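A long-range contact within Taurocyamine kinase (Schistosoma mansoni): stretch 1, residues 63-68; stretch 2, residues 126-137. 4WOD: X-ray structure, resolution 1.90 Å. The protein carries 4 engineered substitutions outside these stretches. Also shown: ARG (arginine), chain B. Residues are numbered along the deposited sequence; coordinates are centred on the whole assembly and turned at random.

Stretch 1 63-68: RSCDLN
Stretch 2, residues 126-137: RTVEGFGFGPTL

The polar centre of the contact is the carbonyl of C65. T136, with chi1 at 46° (p), points its CA-to-CB bond toward stretch 1 and donates from OG1 to C65 O at 2.6 Å, a short hydrogen bond. The same carbonyl receives a weak hydrogen bond from the backbone, F133 N to C65 O at 3.4 Å with an N-H...O angle of 148°. F133 N also makes a weak bond to T136 OG1 (3.2 Å, 127°), so amide, hydroxyl and carbonyl form a compact triangle. T136 is held in place by a tight bend in its own chain: T136 N and L137 N both donate to F133 O, at 2.9 and 3.0 Å.

Neither stretch pairs as a strand across this contact. The closest CA atoms are those of D66 and G132, 4.4 Å apart, and the CA atoms of C65 and P135 are 5.3 Å apart. D66 is extended (phi/psi -168/179) and precedes the turn that leads into a helix; with chi1 at 57° (p), its OD1 accepts from N68 N at 2.8 Å as a cap. D66 CB packs 3.8 Å from G132 CA and 3.4 Å from T136 OG1. A CB on G132 would come within 2.0 Å of T136 OG1, so the hydroxyl occupies space left free by this glycine.

One water extends the polar link, accepting weakly from L67 N at 2.9 Å and donating to F131 O at 2.7 Å.

Around these polar contacts, the F133 side chain (chi1 -68°, m; chi2 -38°) points toward stretch 1 and its ring meets the backbone obliquely. F133 CE2 lies 3.2 Å from S64 OG and 3.8 Å from L67 N, and F133 CD2 is 3.5 Å from D66 CA. P135, with phi/psi -69/-18 and a C-gamma exo ring, sets its CB 4.3 Å from C65 CB.

L67 has the largest area covered by the other stretch. Its CA-to-CB bond runs sideways, but chi1 of 62° (p) and an off-well chi2 of 93° bring L67 CD2 nearer, to 3.7 Å from both T127 CG2 and F131 O. L67 CD2 sits beside the type II turn from V128 to F131, 4.2 Å from G130 N; the G130 backbone (94/-1) itself calls for glycine.

R63 stands outside the contact. Its side chain (m, m, t) leads away to the bound arginine, where R63 NH1 donates to ARG OXT at 2.9 Å and R63 NH2 bonds weakly to ARG OXT at 3.2 Å.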

# COMPACT_ATOMS: atom_id res chain seq x y z
N ARG A 63 25.15 -6.76 3.44
CA ARG A 63 25.99 -6.36 2.32
C ARG A 63 26.93 -7.52 2.05
O ARG A 63 26.69 -8.63 2.52
CB ARG A 63 26.72 -5.04 2.62
CG ARG A 63 25.76 -3.85 2.92
CD ARG A 63 24.94 -3.41 1.66
NE ARG A 63 24.12 -2.21 1.86
CZ ARG A 63 22.89 -2.20 2.38
NH1 ARG A 63 22.32 -3.32 2.78
NH2 ARG A 63 22.24 -1.04 2.50
N SER A 64 28.00 -7.29 1.30
CA SER A 64 28.91 -8.39 1.02
C SER A 64 30.34 -7.96 1.31
O SER A 64 30.77 -6.89 0.88
CB SER A 64 28.77 -8.87 -0.43
OG SER A 64 28.73 -7.79 -1.34
N CYS A 65 31.05 -8.81 2.05
CA CYS A 65 32.44 -8.58 2.39
C CYS A 65 33.33 -8.50 1.15
O CYS A 65 34.34 -7.79 1.14
CB CYS A 65 32.93 -9.70 3.32
SG CYS A 65 32.73 -11.41 2.72
N ASP A 66 32.97 -9.24 0.11
CA ASP A 66 33.64 -9.20 -1.19
C ASP A 66 32.76 -9.96 -2.17
O ASP A 66 31.75 -10.53 -1.77
CB ASP A 66 35.04 -9.82 -1.12
CG ASP A 66 35.03 -11.26 -0.63
OD1 ASP A 66 34.61 -12.16 -1.38
OD2 ASP A 66 35.46 -11.49 0.52
N LEU A 67 33.18 -10.03 -3.43
CA LEU A 67 32.32 -10.57 -4.49
C LEU A 67 32.07 -12.07 -4.35
O LEU A 67 31.10 -12.58 -4.89
CB LEU A 67 32.93 -10.25 -5.86
CG LEU A 67 34.31 -10.84 -6.17
CD1 LEU A 67 34.19 -12.18 -6.88
CD2 LEU A 67 35.15 -9.89 -7.01
N ASN A 68 32.94 -12.76 -3.61
CA ASN A 68 32.80 -14.19 -3.41
C ASN A 68 31.86 -14.54 -2.28
O ASN A 68 31.66 -15.74 -2.00
CB ASN A 68 34.15 -14.82 -3.11
CG ASN A 68 35.12 -14.69 -4.24
OD1 ASN A 68 36.09 -13.93 -4.15
ND2 ASN A 68 34.87 -15.42 -5.32
N ARG A 126 29.51 -1.66 -11.32
CA ARG A 126 30.30 -2.84 -11.63
C ARG A 126 31.29 -3.14 -10.52
O ARG A 126 31.80 -2.24 -9.84
CB ARG A 126 31.09 -2.66 -12.94
CG ARG A 126 30.23 -2.52 -14.20
CD ARG A 126 29.53 -3.83 -14.54
NE ARG A 126 28.94 -3.82 -15.88
CZ ARG A 126 27.65 -3.58 -16.13
NH1 ARG A 126 26.82 -3.29 -15.12
NH2 ARG A 126 27.20 -3.61 -17.38
N THR A 127 31.56 -4.43 -10.36
CA THR A 127 32.61 -4.94 -9.51
C THR A 127 33.77 -5.37 -10.38
O THR A 127 33.58 -6.11 -11.34
CB THR A 127 32.15 -6.16 -8.72
OG1 THR A 127 31.05 -5.81 -7.88
CG2 THR A 127 33.32 -6.74 -7.89
N VAL A 128 34.97 -4.89 -10.07
CA VAL A 128 36.16 -5.34 -10.81
C VAL A 128 36.70 -6.65 -10.19
O VAL A 128 36.94 -6.72 -8.98
CB VAL A 128 37.27 -4.23 -10.81
CG1 VAL A 128 38.56 -4.75 -11.44
CG2 VAL A 128 36.78 -2.96 -11.53
N GLU A 129 36.85 -7.69 -11.01
CA GLU A 129 37.41 -8.96 -10.53
C GLU A 129 38.76 -8.80 -9.84
O GLU A 129 39.59 -7.99 -10.27
CB GLU A 129 37.59 -9.95 -11.68
CG GLU A 129 36.30 -10.55 -12.19
CD GLU A 129 36.53 -11.51 -13.33
OE1 GLU A 129 37.58 -11.38 -14.02
OE2 GLU A 129 35.68 -12.41 -13.52
N GLY A 130 38.98 -9.59 -8.80
CA GLY A 130 40.26 -9.66 -8.13
C GLY A 130 40.37 -8.74 -6.94
O GLY A 130 41.41 -8.70 -6.29
N PHE A 131 39.32 -7.97 -6.64
CA PHE A 131 39.39 -7.00 -5.54
C PHE A 131 38.21 -7.18 -4.62
O PHE A 131 37.13 -7.48 -5.08
CB PHE A 131 39.39 -5.55 -6.05
CG PHE A 131 40.60 -5.18 -6.86
CD1 PHE A 131 41.70 -4.59 -6.25
CD2 PHE A 131 40.62 -5.43 -8.22
CE1 PHE A 131 42.81 -4.23 -6.99
CE2 PHE A 131 41.74 -5.07 -8.98
CZ PHE A 131 42.84 -4.48 -8.36
N GLY A 132 38.42 -6.97 -3.32
CA GLY A 132 37.34 -7.09 -2.36
C GLY A 132 36.49 -5.84 -2.30
O GLY A 132 36.64 -4.93 -3.13
N PHE A 133 35.56 -5.83 -1.35
CA PHE A 133 34.76 -4.66 -1.04
C PHE A 133 35.33 -4.04 0.23
O PHE A 133 36.33 -4.52 0.75
CB PHE A 133 33.28 -5.03 -0.87
CG PHE A 133 32.60 -5.47 -2.15
CD1 PHE A 133 32.90 -4.85 -3.36
CD2 PHE A 133 31.68 -6.52 -2.14
CE1 PHE A 133 32.26 -5.26 -4.54
CE2 PHE A 133 31.05 -6.94 -3.31
CZ PHE A 133 31.32 -6.32 -4.51
N GLY A 134 34.67 -2.98 0.72
CA GLY A 134 35.04 -2.31 1.96
C GLY A 134 35.74 -3.13 3.04
O GLY A 134 36.85 -2.77 3.46
N PRO A 135 35.11 -4.23 3.50
CA PRO A 135 35.64 -5.04 4.60
C PRO A 135 36.90 -5.84 4.28
O PRO A 135 37.57 -6.28 5.21
CB PRO A 135 34.48 -6.01 4.90
CG PRO A 135 33.25 -5.29 4.43
CD PRO A 135 33.72 -4.61 3.18
N THR A 136 37.22 -6.04 3.00
CA THR A 136 38.32 -6.92 2.67
C THR A 136 39.45 -6.23 1.88
O THR A 136 40.50 -6.83 1.67
CB THR A 136 37.84 -8.17 1.84
OG1 THR A 136 36.95 -7.75 0.80
CG2 THR A 136 37.13 -9.19 2.74
N LEU A 137 39.23 -5.00 1.45
CA LEU A 137 40.29 -4.23 0.79
C LEU A 137 41.36 -3.84 1.80
O LEU A 137 41.10 -3.69 2.99
CB LEU A 137 39.72 -2.97 0.12
CG LEU A 137 38.81 -3.31 -1.07
CD1 LEU A 137 37.82 -2.17 -1.36
CD2 LEU A 137 39.70 -3.63 -2.28
N ARG B . 17.26 -2.38 0.33
CA ARG B . 18.50 -2.02 0.96
C ARG B . 18.54 -2.05 2.48
O ARG B . 17.64 -1.50 3.15
CB ARG B . 19.00 -0.72 0.45
CG ARG B . 19.73 -0.87 -0.85
CD ARG B . 21.15 -0.55 -0.56
NE ARG B . 21.93 -0.65 -1.76
CZ ARG B . 22.76 0.27 -2.15
NH1 ARG B . 23.44 0.11 -3.24
NH2 ARG B . 22.89 1.36 -1.44
OXT ARG B . 19.53 -2.70 2.85
O HOH W 1 34.66 -7.65 -4.12